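Local coordinates for FEZ-1 protein (Fluoribacter gormanii, PDB 5WCK) that probably hydrolyses beta-lactam antibiotics as a monomeric subclass B3 metallo-beta-lactamase with two zinc ions in its active site, at residues S27-T32 against L57-S62; G131-L136 against V140-L145; C153-M158 against K201-M206. The protein carries 2 engineered substitutions. One frame throughout, in Å; residues are numbered along the deposited sequence. Where two conformers were deposited one is given.

Interaction 1 (S27-T32 against L57-S62); sequences SYLIVT and LGFKFS. With SO4 (sulfate ion), chain E.
Strand 28-32 runs past the loop 57-62 with Val31 and Phe59 as the nearest pair of backbones, their CA atoms 8.4 Å apart, so side chains alone bridge the gap. In the alpha-beta/beta-alpha sandwich of the metallo-beta-lactamases, a helix packed on the seven-stranded sheet ends here. Helix 47-56 closes in a Schellman motif at Gly58, where phi is positive and a CB would be jammed against the carbonyl O of Leu57, which calls for glycine. Phe59 then turns its ring to the sheet. Val31 meets the middle of that ring in a CH-pi contact: CG2 stands 3.8 Å from the Phe59 ring centroid, 11° off the normal. Its second branch, CG1, anti to the backbone N (chi1 174°), reaches the rim at Phe59 CE1, 3.7 Å away. Leu57 O lies 3.8 Å above the opposite face, toward the rim. Leu29, two residues earlier, approaches obliquely with CD2. Tyr18 meets the Phe59 ring edge-to-face and Ile54 of helix 47-56 packs on it. Farther along, Phe61 N and Ser62 N donate to a sulfate, probably from the crystallisation liquor, that Lys55 also holds; Phe61 N lies 2.9 Å from its O3 (N-H...O 155°).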
ATOM      1  N   SER A  27      -5.364  -4.028   3.288  1.00  5.45           N
ATOM      2  CA  SER A  27      -5.237  -4.890   2.117  1.00  5.31           C
ATOM      3  C   SER A  27      -6.483  -4.720   1.256  1.00  5.77           C
ATOM      4  O   SER A  27      -7.586  -4.447   1.770  1.00  6.92           O
ATOM      5  CB  SER A  27      -5.067  -6.341   2.494  1.00  7.10           C
ATOM      6  OG  SER A  27      -3.862  -6.526   3.200  1.00 10.78           O
ATOM      7  N   TYR A  28      -6.305  -4.894  -0.059  1.00  5.44           N
ATOM      8  CA  TYR A  28      -7.329  -4.580  -1.023  1.00  4.56           C
ATOM      9  C   TYR A  28      -7.474  -5.739  -2.006  1.00  6.21           C
ATOM     10  O   TYR A  28      -6.488  -6.366  -2.393  1.00  7.14           O
ATOM     11  CB  TYR A  28      -6.986  -3.282  -1.766  1.00  5.92           C
ATOM     12  CG  TYR A  28      -6.795  -2.114  -0.834  1.00  5.38           C
ATOM     13  CD1 TYR A  28      -7.885  -1.368  -0.415  1.00  5.46           C
ATOM     14  CD2 TYR A  28      -5.564  -1.822  -0.277  1.00  4.69           C
ATOM     15  CE1 TYR A  28      -7.738  -0.339   0.505  1.00  5.45           C
ATOM     16  CE2 TYR A  28      -5.391  -0.787   0.628  1.00  5.02           C
ATOM     17  CZ  TYR A  28      -6.489  -0.032   1.023  1.00  5.64           C
ATOM     18  OH  TYR A  28      -6.400   1.010   1.908  1.00  5.44           O
ATOM     19  N   LEU A  29      -8.713  -6.014  -2.403  1.00  6.43           N
ATOM     20  CA  LEU A  29      -9.032  -7.048  -3.380  1.00  5.99           C
ATOM     21  C   LEU A  29      -9.733  -6.387  -4.561  1.00  6.41           C
ATOM     22  O   LEU A  29     -10.709  -5.668  -4.380  1.00  6.26           O
ATOM     23  CB  LEU A  29      -9.948  -8.116  -2.767  1.00  5.33           C
ATOM     24  CG  LEU A  29     -10.156  -9.357  -3.632  1.00  7.70           C
ATOM     25  CD1 LEU A  29      -8.929 -10.260  -3.598  1.00  9.08           C
ATOM     26  CD2 LEU A  29     -11.396 -10.129  -3.214  1.00  7.98           C
ATOM     27  N   ILE A  30      -9.205  -6.625  -5.764  1.00  5.78           N
ATOM     28  CA  ILE A  30      -9.820  -6.114  -6.991  1.00  7.16           C
ATOM     29  C   ILE A  30     -10.344  -7.355  -7.716  1.00  7.35           C
ATOM     30  O   ILE A  30      -9.573  -8.250  -8.044  1.00  8.30           O
ATOM     31  CB  ILE A  30      -8.836  -5.289  -7.843  1.00  7.86           C
ATOM     32  CG1 ILE A  30      -8.355  -4.018  -7.141  1.00  8.71           C
ATOM     33  CG2 ILE A  30      -9.489  -4.910  -9.158  1.00 10.07           C
ATOM     34  CD1 ILE A  30      -7.241  -4.181  -6.172  1.00 12.37           C
ATOM     35  N   VAL A  31     -11.654  -7.379  -7.966  1.00  7.29           N
ATOM     36  CA  VAL A  31     -12.353  -8.567  -8.458  1.00  6.08           C
ATOM     37  C   VAL A  31     -12.695  -8.344  -9.934  1.00  6.34           C
ATOM     38  O   VAL A  31     -13.367  -7.367 -10.274  1.00  8.37           O
ATOM     39  CB  VAL A  31     -13.615  -8.853  -7.632  1.00  8.44           C
ATOM     40  CG1 VAL A  31     -14.422  -9.994  -8.236  1.00 11.13           C
ATOM     41  CG2 VAL A  31     -13.256  -9.155  -6.189  1.00  8.79           C
ATOM     42  N   THR A  32     -12.239  -9.268 -10.783  1.00  7.64           N
ATOM     43  CA  THR A  32     -12.447  -9.181 -12.234  1.00  8.51           C
ATOM     44  C   THR A  32     -12.977 -10.506 -12.751  1.00  6.72           C
ATOM     45  O   THR A  32     -12.841 -11.551 -12.121  1.00  9.52           O
ATOM     46  CB  THR A  32     -11.181  -8.793 -13.011  1.00  7.35           C
ATOM     47  OG1 THR A  32     -10.446  -9.973 -13.358  1.00  8.99           O
ATOM     48  CG2 THR A  32     -10.284  -7.842 -12.246  1.00  8.05           C
ATOM     49  N   LEU A  57     -16.638 -12.349   1.639  1.00 10.91           N
ATOM     50  CA  LEU A  57     -17.228 -11.559   0.575  1.00 10.92           C
ATOM     51  C   LEU A  57     -17.822 -12.446  -0.523  1.00  9.26           C
ATOM     52  O   LEU A  57     -18.438 -11.908  -1.430  1.00 12.13           O
ATOM     53  CB  LEU A  57     -16.176 -10.624  -0.038  1.00  8.52           C
ATOM     54  CG  LEU A  57     -15.692  -9.489   0.858  1.00 10.39           C
ATOM     55  CD1 LEU A  57     -14.474  -8.819   0.235  1.00 12.00           C
ATOM     56  CD2 LEU A  57     -16.794  -8.473   1.122  1.00 11.02           C
ATOM     57  N   GLY A  58     -17.580 -13.759  -0.460  1.00 12.23           N
ATOM     58  CA  GLY A  58     -18.121 -14.697  -1.451  1.00 12.19           C
ATOM     59  C   GLY A  58     -17.176 -14.998  -2.595  1.00 11.05           C
ATOM     60  O   GLY A  58     -17.581 -15.616  -3.568  1.00 14.20           O
ATOM     61  N   PHE A  59     -15.910 -14.581  -2.475  1.00 12.18           N
ATOM     62  CA  PHE A  59     -14.902 -14.819  -3.476  1.00  9.76           C
ATOM     63  C   PHE A  59     -14.035 -16.016  -3.077  1.00 11.19           C
ATOM     64  O   PHE A  59     -14.116 -16.531  -1.951  1.00 13.92           O
ATOM     65  CB  PHE A  59     -14.099 -13.531  -3.691  1.00  9.99           C
ATOM     66  CG  PHE A  59     -14.957 -12.355  -4.068  1.00  9.69           C
ATOM     67  CD1 PHE A  59     -15.780 -12.407  -5.178  1.00  9.94           C
ATOM     68  CD2 PHE A  59     -14.989 -11.203  -3.289  1.00  9.43           C
ATOM     69  CE1 PHE A  59     -16.583 -11.335  -5.522  1.00 10.93           C
ATOM     70  CE2 PHE A  59     -15.814 -10.141  -3.616  1.00 10.21           C
ATOM     71  CZ  PHE A  59     -16.619 -10.207  -4.733  1.00 11.02           C
ATOM     72  N   LYS A  60     -13.218 -16.482  -4.015  1.00 13.04           N
ATOM     73  CA  LYS A  60     -12.368 -17.627  -3.803  1.00 12.48           C
ATOM     74  C   LYS A  60     -10.931 -17.163  -3.613  1.00 10.74           C
ATOM     75  O   LYS A  60     -10.396 -16.423  -4.435  1.00 11.06           O
ATOM     76  CB  LYS A  60     -12.429 -18.610  -4.975  1.00 13.26           C
ATOM     77  CG  LYS A  60     -13.771 -19.286  -5.213  1.00 16.99           C
ATOM     78  CD  LYS A  60     -13.710 -20.370  -6.268  1.00 26.67           C
ATOM     79  CE  LYS A  60     -15.069 -20.981  -6.538  1.00 37.56           C
ATOM     80  NZ  LYS A  60     -15.025 -21.916  -7.685  1.00 60.08           N
ATOM     81  N   PHE A  61     -10.277 -17.672  -2.565  1.00 12.49           N
ATOM     82  CA  PHE A  61      -8.879 -17.366  -2.351  1.00 11.47           C
ATOM     83  C   PHE A  61      -8.051 -17.885  -3.531  1.00 11.01           C
ATOM     84  O   PHE A  61      -7.094 -17.218  -3.974  1.00 10.36           O
ATOM     85  CB  PHE A  61      -8.439 -17.958  -1.013  1.00 12.12           C
ATOM     86  CG  PHE A  61      -7.095 -17.514  -0.506  1.00 12.37           C
ATOM     87  CD1 PHE A  61      -6.755 -16.175  -0.457  1.00 12.43           C
ATOM     88  CD2 PHE A  61      -6.191 -18.447  -0.002  1.00 12.87           C
ATOM     89  CE1 PHE A  61      -5.530 -15.776   0.043  1.00 15.94           C
ATOM     90  CE2 PHE A  61      -4.979 -18.045   0.537  1.00 16.70           C
ATOM     91  CZ  PHE A  61      -4.643 -16.705   0.541  1.00 16.89           C
ATOM     92  N   SER A  62      -8.452 -19.049  -4.078  1.00 12.21           N
ATOM     93  CA  SER A  62      -7.766 -19.688  -5.190  1.00  9.14           C
ATOM     94  C   SER A  62      -7.847 -18.845  -6.466  1.00 10.40           C
ATOM     95  O   SER A  62      -7.107 -19.110  -7.396  1.00 13.09           O
ATOM     96  CB  SER A  62      -8.336 -21.087  -5.446  1.00 11.84           C
ATOM     97  OG  SER A  62      -9.710 -21.023  -5.773  1.00 12.86           O
TER
HETATM   98  S   SO4 E 303     -11.087 -21.105  -1.633  1.00 17.07           S
HETATM   99  O1  SO4 E 303     -10.784 -21.758  -0.330  1.00 24.11           O
HETATM  100  O2  SO4 E 303     -11.997 -21.968  -2.428  1.00 23.18           O
HETATM  101  O3  SO4 E 303     -11.801 -19.864  -1.398  1.00 15.36           O
HETATM  102  O4  SO4 E 303      -9.845 -20.974  -2.400  1.00 14.92           O

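Interaction 2 (G131-L136 against V140-L145); sequences GERVEL and VLTAHL. With SO4 (sulfate ion), chain I.
Val134 and Leu141 exchange a reciprocal pair of backbone hydrogen bonds, Leu141 N to Val134 O (2.8 Å, 174°) and Val134 N to Leu141 O (2.8 Å, 166°), while Ala143 N gives Glu132 O a nearly straight bond of 3.0 Å. Gly131 N bonds to Ala143 O at 2.7 Å, more bent, from a glycine whose positive phi suits the turn into the strand. Arg133 N faces outward and donates to O2 of a sulfate, probably from the crystallisation liquor, at 2.9 Å. Between the cross-strand bonds Arg133 CA sits 3.2 Å from Leu141 O in a CA-H...O contact. The two strands form a beta hairpin, strand 133-136 lying at an outer edge of the five-stranded sheet, and its two faces differ in character. Val134 and Leu141 point into the sandwich, where Ile66 and Leu68 meet them in an apolar core. On the other face Arg133 and Glu135 are exposed, which suits charged ends on aliphatic stems; Arg133 NH1 and Glu135 OE2 make a long ion pair (3.7 Å), with no N-H aimed at the oxygen. The arginine's stem lies obliquely over Val140, CD to CG1 3.7 Å, and Glu135 runs alongside it, CG and OE1 facing Val140 CG2.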
ATOM      1  N   GLY A 131       4.873   4.258 -13.504  1.00  7.13           N
ATOM      2  CA  GLY A 131       3.842   4.511 -14.500  1.00  7.67           C
ATOM      3  C   GLY A 131       3.355   3.241 -15.210  1.00  7.62           C
ATOM      4  O   GLY A 131       2.433   3.307 -16.047  1.00  9.10           O
ATOM      5  N   GLU A 132       3.899   2.071 -14.847  1.00  7.42           N
ATOM      6  CA  GLU A 132       3.524   0.812 -15.503  1.00  6.74           C
ATOM      7  C   GLU A 132       2.134   0.354 -15.044  1.00  9.67           C
ATOM      8  O   GLU A 132       1.747   0.534 -13.900  1.00  8.44           O
ATOM      9  CB  GLU A 132       4.530  -0.290 -15.191  1.00  7.75           C
ATOM     10  CG  GLU A 132       4.339  -1.543 -16.000  1.00  8.51           C
ATOM     11  CD  GLU A 132       5.524  -2.477 -15.983  1.00 14.05           C
ATOM     12  OE1 GLU A 132       5.478  -3.491 -16.713  1.00 14.56           O
ATOM     13  OE2 GLU A 132       6.471  -2.201 -15.260  1.00 11.82           O
ATOM     14  N   ARG A 133       1.371  -0.232 -15.973  1.00  7.25           N
ATOM     15  CA  ARG A 133       0.023  -0.718 -15.667  1.00  7.54           C
ATOM     16  C   ARG A 133       0.057  -2.199 -15.272  1.00  7.91           C
ATOM     17  O   ARG A 133       0.878  -2.990 -15.754  1.00  9.33           O
ATOM     18  CB  ARG A 133      -0.890  -0.405 -16.864  1.00  9.70           C
ATOM     19  CG  ARG A 133      -1.060   1.098 -17.042  1.00 14.57           C
ATOM     20  CD  ARG A 133      -1.912   1.609 -18.174  1.00 20.64           C
ATOM     21  NE  ARG A 133      -1.791   0.913 -19.425  1.00 31.77           N
ATOM     22  CZ  ARG A 133      -2.736   0.969 -20.359  1.00 65.05           C
ATOM     23  NH1 ARG A 133      -2.707   0.150 -21.393  1.00 35.01           N
ATOM     24  NH2 ARG A 133      -3.741   1.822 -20.227  1.00 52.08           N
ATOM     25  N   VAL A 134      -0.885  -2.562 -14.396  1.00  6.16           N
ATOM     26  CA  VAL A 134      -1.196  -3.932 -14.064  1.00  6.71           C
ATOM     27  C   VAL A 134      -2.657  -4.134 -14.459  1.00  8.08           C
ATOM     28  O   VAL A 134      -3.561  -3.446 -13.937  1.00  8.01           O
ATOM     29  CB  VAL A 134      -0.964  -4.251 -12.580  1.00  6.73           C
ATOM     30  CG1 VAL A 134      -1.476  -5.646 -12.209  1.00  8.02           C
ATOM     31  CG2 VAL A 134       0.499  -4.082 -12.198  1.00  7.48           C
ATOM     32  N   GLU A 135      -2.875  -5.051 -15.411  1.00  6.24           N
ATOM     33  CA  GLU A 135      -4.176  -5.188 -16.068  1.00  7.62           C
ATOM     34  C   GLU A 135      -4.677  -6.626 -15.871  1.00 11.36           C
ATOM     35  O   GLU A 135      -3.923  -7.588 -16.047  1.00 11.39           O
ATOM     36  CB  GLU A 135      -4.050  -4.877 -17.565  1.00  9.94           C
ATOM     37  CG  GLU A 135      -3.535  -3.468 -17.895  1.00 18.35           C
ATOM     38  CD  GLU A 135      -3.386  -3.147 -19.384  1.00 34.38           C
ATOM     39  OE1 GLU A 135      -4.411  -2.886 -20.043  1.00 25.10           O
ATOM     40  OE2 GLU A 135      -2.240  -3.181 -19.902  1.00 26.58           O
ATOM     41  N   LEU A 136      -5.952  -6.785 -15.501  1.00  7.01           N
ATOM     42  CA  LEU A 136      -6.568  -8.089 -15.409  1.00  6.99           C
ATOM     43  C   LEU A 136      -8.061  -7.939 -15.658  1.00  7.81           C
ATOM     44  O   LEU A 136      -8.718  -7.117 -15.013  1.00  8.41           O
ATOM     45  CB  LEU A 136      -6.324  -8.710 -14.026  1.00  7.29           C
ATOM     46  CG  LEU A 136      -6.833 -10.131 -13.797  1.00  8.45           C
ATOM     47  CD1 LEU A 136      -6.130 -11.147 -14.682  1.00 12.48           C
ATOM     48  CD2 LEU A 136      -6.707 -10.531 -12.344  1.00 10.57           C
ATOM     49  N   VAL A 140      -7.627  -1.836 -14.803  1.00  8.10           N
ATOM     50  CA  VAL A 140      -6.288  -1.276 -15.036  1.00  9.54           C
ATOM     51  C   VAL A 140      -5.847  -0.527 -13.776  1.00  9.49           C
ATOM     52  O   VAL A 140      -6.473   0.505 -13.426  1.00  9.99           O
ATOM     53  CB  VAL A 140      -6.274  -0.323 -16.240  1.00 14.38           C
ATOM     54  CG1 VAL A 140      -4.883   0.276 -16.447  1.00 14.76           C
ATOM     55  CG2 VAL A 140      -6.776  -1.006 -17.509  1.00 14.54           C
ATOM     56  N   LEU A 141      -4.782  -1.017 -13.126  1.00  7.30           N
ATOM     57  CA  LEU A 141      -4.132  -0.338 -11.994  1.00  7.71           C
ATOM     58  C   LEU A 141      -2.849   0.291 -12.538  1.00  8.25           C
ATOM     59  O   LEU A 141      -2.214  -0.279 -13.435  1.00 10.59           O
ATOM     60  CB  LEU A 141      -3.777  -1.332 -10.880  1.00  9.54           C
ATOM     61  CG  LEU A 141      -4.877  -1.629  -9.870  1.00 11.17           C
ATOM     62  CD1 LEU A 141      -6.134  -2.110 -10.547  1.00 12.59           C
ATOM     63  CD2 LEU A 141      -4.415  -2.677  -8.859  1.00 15.43           C
ATOM     64  N   THR A 142      -2.458   1.437 -11.989  1.00  5.20           N
ATOM     65  CA  THR A 142      -1.213   2.083 -12.374  1.00  6.65           C
ATOM     66  C   THR A 142      -0.297   2.215 -11.158  1.00  8.09           C
ATOM     67  O   THR A 142      -0.741   2.670 -10.073  1.00  6.86           O
ATOM     68  CB  THR A 142      -1.432   3.456 -13.018  1.00  7.28           C
ATOM     69  OG1 THR A 142      -2.231   3.348 -14.214  1.00  8.46           O
ATOM     70  CG2 THR A 142      -0.110   4.088 -13.393  1.00  9.40           C
ATOM     71  N   ALA A 143       0.961   1.795 -11.334  1.00  5.74           N
ATOM     72  CA  ALA A 143       1.991   1.876 -10.305  1.00  7.02           C
ATOM     73  C   ALA A 143       2.713   3.221 -10.416  1.00  8.44           C
ATOM     74  O   ALA A 143       3.327   3.521 -11.440  1.00 11.28           O
ATOM     75  CB  ALA A 143       2.966   0.749 -10.467  1.00  7.94           C
ATOM     76  N   HIS A 144       2.614   4.045  -9.375  1.00  4.97           N
ATOM     77  CA  HIS A 144       3.337   5.305  -9.325  1.00  5.98           C
ATOM     78  C   HIS A 144       4.466   5.184  -8.312  1.00  6.66           C
ATOM     79  O   HIS A 144       4.221   4.889  -7.147  1.00  7.41           O
ATOM     80  CB  HIS A 144       2.440   6.486  -8.961  1.00  6.03           C
ATOM     81  CG  HIS A 144       1.285   6.659  -9.881  1.00  6.39           C
ATOM     82  ND1 HIS A 144       1.312   7.513 -10.962  1.00 10.84           N
ATOM     83  CD2 HIS A 144       0.076   6.052  -9.894  1.00  8.20           C
ATOM     84  CE1 HIS A 144       0.130   7.464 -11.565  1.00 10.35           C
ATOM     85  NE2 HIS A 144      -0.627   6.582 -10.940  1.00  9.53           N
ATOM     86  N   LEU A 145       5.694   5.430  -8.768  1.00  7.04           N
ATOM     87  CA  LEU A 145       6.826   5.452  -7.869  1.00  5.16           C
ATOM     88  C   LEU A 145       6.758   6.739  -7.037  1.00  5.91           C
ATOM     89  O   LEU A 145       6.887   7.855  -7.575  1.00  7.24           O
ATOM     90  CB  LEU A 145       8.118   5.354  -8.683  1.00  6.52           C
ATOM     91  CG  LEU A 145       9.424   5.353  -7.899  1.00  7.98           C
ATOM     92  CD1 LEU A 145       9.497   4.238  -6.899  1.00  6.59           C
ATOM     93  CD2 LEU A 145      10.602   5.281  -8.855  1.00 11.24           C
TER
HETATM   94  S   SO4 I 307       2.767  -0.391 -19.739  0.50 25.82           S
HETATM   95  O1  SO4 I 307       2.706  -1.807 -19.311  0.50 27.57           O
HETATM   96  O2  SO4 I 307       2.054   0.439 -18.739  0.50 21.54           O
HETATM   97  O3  SO4 I 307       4.180   0.042 -19.729  0.50 31.00           O
HETATM   98  O4  SO4 I 307       2.201  -0.274 -21.091  0.50 26.01           O

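Interaction 3 (C153-M158 against K201-M206); sequences CTTWTM and KVLESM
Thr157 and Met206 reach toward each other tip to tip, Thr157 CG2 lying 3.9 Å from Met206 SD, while Thr155 and Leu203 meet at an angle beside them. The contact joins the five-stranded sheet of the metallo-beta-lactamase sandwich to a helix on its outer face, the end of helix 192-204 lying over strand 154-162. Since Thr155 and Thr157 are two residues apart on an extended strand, both side chains start toward the helix, whereas Trp156 between them points away into the sandwich.

Each threonine divides its two branches between different tasks. Thr155 holds OG1 beside the backbone N (chi1 -70°), which leaves CG2 anti to it and brings this methyl to Leu203 CD2 at 4.1 Å and to Met206 SD at 4.3 Å. Its OG1 is hydrogen-bonded instead to Thr146 and Gly173. Thr157 uses a different rotamer (chi1 66°): OG1 stands between the backbone N and carbonyl carbon and bonds to His144 NE2, while CG2 faces the sulfur. Threonine thus suits a buried strand of this kind, meeting apolar side chains of the helix end with a methyl and satisfying its hydroxyl within the protein.

On the helical side, Leu203 starts off across the contact rather than at it, and only its end draws nearer. Met206 lies just beyond the helix end, where Ser205 leaves helical angles, and Met206 N still bonds to Leu203 O at 3.2 Å. Its long, unbranched chain carries the polarisable sulfur close to both threonine methyls. Val170 of the adjoining strand touches Thr155, Thr157 and Met206, and Ile175 and Ile246 pack on Leu203. Beyond the sulfur, Met206 CE ends 4.4 Å from Thr157 CG2, so SD is the nearer of the two.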
ATOM      1  N   CYS A 153       8.698   2.551  -2.981  1.00  5.35           N
ATOM      2  CA  CYS A 153       7.336   2.702  -2.488  1.00  6.05           C
ATOM      3  C   CYS A 153       6.418   3.071  -3.651  1.00  5.95           C
ATOM      4  O   CYS A 153       6.757   3.958  -4.469  1.00  6.61           O
ATOM      5  CB  CYS A 153       7.289   3.790  -1.430  1.00  5.05           C
ATOM      6  SG  CYS A 153       5.622   3.979  -0.756  1.00  6.90           S
ATOM      7  N   THR A 154       5.282   2.367  -3.712  1.00  4.29           N
ATOM      8  CA  THR A 154       4.345   2.425  -4.828  1.00  4.14           C
ATOM      9  C   THR A 154       3.013   2.973  -4.319  1.00  5.48           C
ATOM     10  O   THR A 154       2.438   2.427  -3.402  1.00  6.03           O
ATOM     11  CB  THR A 154       4.163   1.053  -5.488  1.00  6.09           C
ATOM     12  OG1 THR A 154       5.464   0.588  -5.869  1.00  4.95           O
ATOM     13  CG2 THR A 154       3.236   1.086  -6.690  1.00  4.71           C
ATOM     14  N   THR A 155       2.527   4.007  -5.001  1.00  5.46           N
ATOM     15  CA  THR A 155       1.176   4.501  -4.837  1.00  4.03           C
ATOM     16  C   THR A 155       0.363   3.951  -6.011  1.00  4.26           C
ATOM     17  O   THR A 155       0.681   4.215  -7.174  1.00  5.88           O
ATOM     18  CB  THR A 155       1.169   6.028  -4.791  1.00  4.77           C
ATOM     19  OG1 THR A 155       1.774   6.420  -3.553  1.00  5.91           O
ATOM     20  CG2 THR A 155      -0.233   6.600  -4.851  1.00  5.56           C
ATOM     21  N   TRP A 156      -0.665   3.178  -5.697  1.00  4.15           N
ATOM     22  CA  TRP A 156      -1.473   2.475  -6.691  1.00  6.36           C
ATOM     23  C   TRP A 156      -2.710   3.307  -7.018  1.00  6.43           C
ATOM     24  O   TRP A 156      -3.371   3.760  -6.106  1.00  6.82           O
ATOM     25  CB  TRP A 156      -1.863   1.082  -6.173  1.00  6.13           C
ATOM     26  CG  TRP A 156      -0.743   0.081  -6.164  1.00  5.39           C
ATOM     27  CD1 TRP A 156      -0.007  -0.378  -5.106  1.00  7.10           C
ATOM     28  CD2 TRP A 156      -0.223  -0.569  -7.324  1.00  3.89           C
ATOM     29  NE1 TRP A 156       0.958  -1.258  -5.537  1.00  5.55           N
ATOM     30  CE2 TRP A 156       0.824  -1.416  -6.896  1.00  5.33           C
ATOM     31  CE3 TRP A 156      -0.569  -0.523  -8.673  1.00  6.12           C
ATOM     32  CZ2 TRP A 156       1.534  -2.190  -7.812  1.00  5.79           C
ATOM     33  CZ3 TRP A 156       0.122  -1.306  -9.566  1.00  6.67           C
ATOM     34  CH2 TRP A 156       1.171  -2.113  -9.134  1.00  5.42           C
ATOM     35  N   THR A 157      -3.020   3.476  -8.306  1.00  5.26           N
ATOM     36  CA  THR A 157      -4.225   4.196  -8.690  1.00  6.14           C
ATOM     37  C   THR A 157      -5.065   3.357  -9.650  1.00  6.16           C
ATOM     38  O   THR A 157      -4.561   2.511 -10.396  1.00  6.81           O
ATOM     39  CB  THR A 157      -3.896   5.574  -9.274  1.00  6.98           C
ATOM     40  OG1 THR A 157      -3.200   5.393 -10.510  1.00  7.93           O
ATOM     41  CG2 THR A 157      -3.106   6.447  -8.318  1.00  8.16           C
ATOM     42  N   MET A 158      -6.378   3.605  -9.583  1.00  6.23           N
ATOM     43  CA  MET A 158      -7.306   3.037 -10.550  1.00  6.29           C
ATOM     44  C   MET A 158      -8.546   3.924 -10.618  1.00  7.98           C
ATOM     45  O   MET A 158      -8.813   4.670  -9.701  1.00  9.00           O
ATOM     46  CB  MET A 158      -7.716   1.605 -10.205  1.00  8.35           C
ATOM     47  CG  MET A 158      -8.430   1.501  -8.887  1.00  9.89           C
ATOM     48  SD  MET A 158      -8.703  -0.180  -8.263  1.00 13.07           S
ATOM     49  CE  MET A 158      -9.674  -0.860  -9.603  1.00 17.48           C
ATOM     50  N   LYS A 201       5.876  16.253  -4.828  1.00  5.59           N
ATOM     51  CA  LYS A 201       5.464  16.914  -6.067  1.00  6.76           C
ATOM     52  C   LYS A 201       4.409  16.067  -6.796  1.00  6.51           C
ATOM     53  O   LYS A 201       3.385  16.607  -7.269  1.00  9.18           O
ATOM     54  CB  LYS A 201       6.682  17.199  -6.944  1.00  6.35           C
ATOM     55  CG  LYS A 201       6.340  17.847  -8.267  1.00  9.59           C
ATOM     56  CD  LYS A 201       7.580  18.152  -9.074  1.00 13.40           C
ATOM     57  CE  LYS A 201       7.256  18.840 -10.390  1.00 18.24           C
ATOM     58  NZ  LYS A 201       8.492  19.082 -11.177  1.00 27.00           N
ATOM     59  N   VAL A 202       4.659  14.757  -6.938  1.00  5.38           N
ATOM     60  CA  VAL A 202       3.741  13.833  -7.642  1.00  7.19           C
ATOM     61  C   VAL A 202       2.383  13.815  -6.934  1.00  6.14           C
ATOM     62  O   VAL A 202       1.329  13.951  -7.580  1.00  7.73           O
ATOM     63  CB  VAL A 202       4.336  12.413  -7.720  1.00  9.26           C
ATOM     64  CG1 VAL A 202       3.314  11.331  -8.073  1.00  9.70           C
ATOM     65  CG2 VAL A 202       5.522  12.396  -8.675  1.00 11.33           C
ATOM     66  N   LEU A 203       2.394  13.620  -5.615  1.00  5.14           N
ATOM     67  CA  LEU A 203       1.127  13.445  -4.900  1.00  5.22           C
ATOM     68  C   LEU A 203       0.314  14.755  -4.831  1.00  6.00           C
ATOM     69  O   LEU A 203      -0.944  14.725  -4.918  1.00  7.29           O
ATOM     70  CB  LEU A 203       1.430  12.885  -3.510  1.00  6.45           C
ATOM     71  CG  LEU A 203       1.859  11.428  -3.503  1.00  7.32           C
ATOM     72  CD1 LEU A 203       2.375  11.075  -2.122  1.00 11.52           C
ATOM     73  CD2 LEU A 203       0.743  10.479  -3.927  1.00  9.87           C
ATOM     74  N   GLU A 204       0.994  15.896  -4.689  1.00  4.82           N
ATOM     75  CA  GLU A 204       0.303  17.208  -4.650  1.00  8.33           C
ATOM     76  C   GLU A 204      -0.425  17.491  -5.966  1.00 11.60           C
ATOM     77  O   GLU A 204      -1.409  18.226  -5.962  1.00 12.74           O
ATOM     78  CB  GLU A 204       1.255  18.339  -4.305  1.00  8.22           C
ATOM     79  CG  GLU A 204       1.743  18.285  -2.869  0.50 11.29           C
ATOM     80  CD  GLU A 204       2.215  19.606  -2.289  0.50 16.90           C
ATOM     81  OE1 GLU A 204       2.451  20.547  -3.068  0.50 26.80           O
ATOM     82  OE2 GLU A 204       2.382  19.675  -1.060  0.50 17.39           O
ATOM     83  N   SER A 205       0.031  16.924  -7.073  1.00  7.69           N
ATOM     84  CA  SER A 205      -0.581  17.254  -8.357  1.00  8.16           C
ATOM     85  C   SER A 205      -1.491  16.122  -8.848  1.00  9.39           C
ATOM     86  O   SER A 205      -2.000  16.196  -9.948  1.00  9.11           O
ATOM     87  CB  SER A 205       0.460  17.646  -9.354  1.00 16.31           C
ATOM     88  OG  SER A 205       1.365  16.604  -9.541  1.00 22.78           O
ATOM     89  N   MET A 206      -1.719  15.095  -8.006  1.00  7.62           N
ATOM     90  CA  MET A 206      -2.448  13.863  -8.378  1.00  6.66           C
ATOM     91  C   MET A 206      -3.938  14.013  -8.034  1.00  6.17           C
ATOM     92  O   MET A 206      -4.300  14.316  -6.892  1.00  7.12           O
ATOM     93  CB  MET A 206      -1.921  12.637  -7.612  1.00  7.67           C
ATOM     94  CG  MET A 206      -2.513  11.317  -8.041  1.00  9.67           C
ATOM     95  SD  MET A 206      -1.724   9.899  -7.207  1.00 11.62           S
ATOM     96  CE  MET A 206      -0.224   9.793  -8.177  1.00 16.00           C
TER

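Overall arrangement
Interaction 3 is the buried contact of the three; interactions 1 and 2 are partly buried and each has a sulfate at its margin. Interaction 2 is held by backbone hydrogen bonds within one sheet, whereas interactions 1 and 3 set the chain at or just past a helix end against a strand through side-chain carbon and sulfur atoms, one on each sheet of the sandwich. Interactions 2 and 3 share the five-stranded sheet: Thr142 N lies 2.8 Å from Thr157 O, and Ala143 packs on Trp156. Interaction 1 belongs to the facing sheet, and Ile30 crosses the interior to touch Leu141 and Met158. In interaction 3 the Thr155 side chain is about 12 Å from a zinc ion.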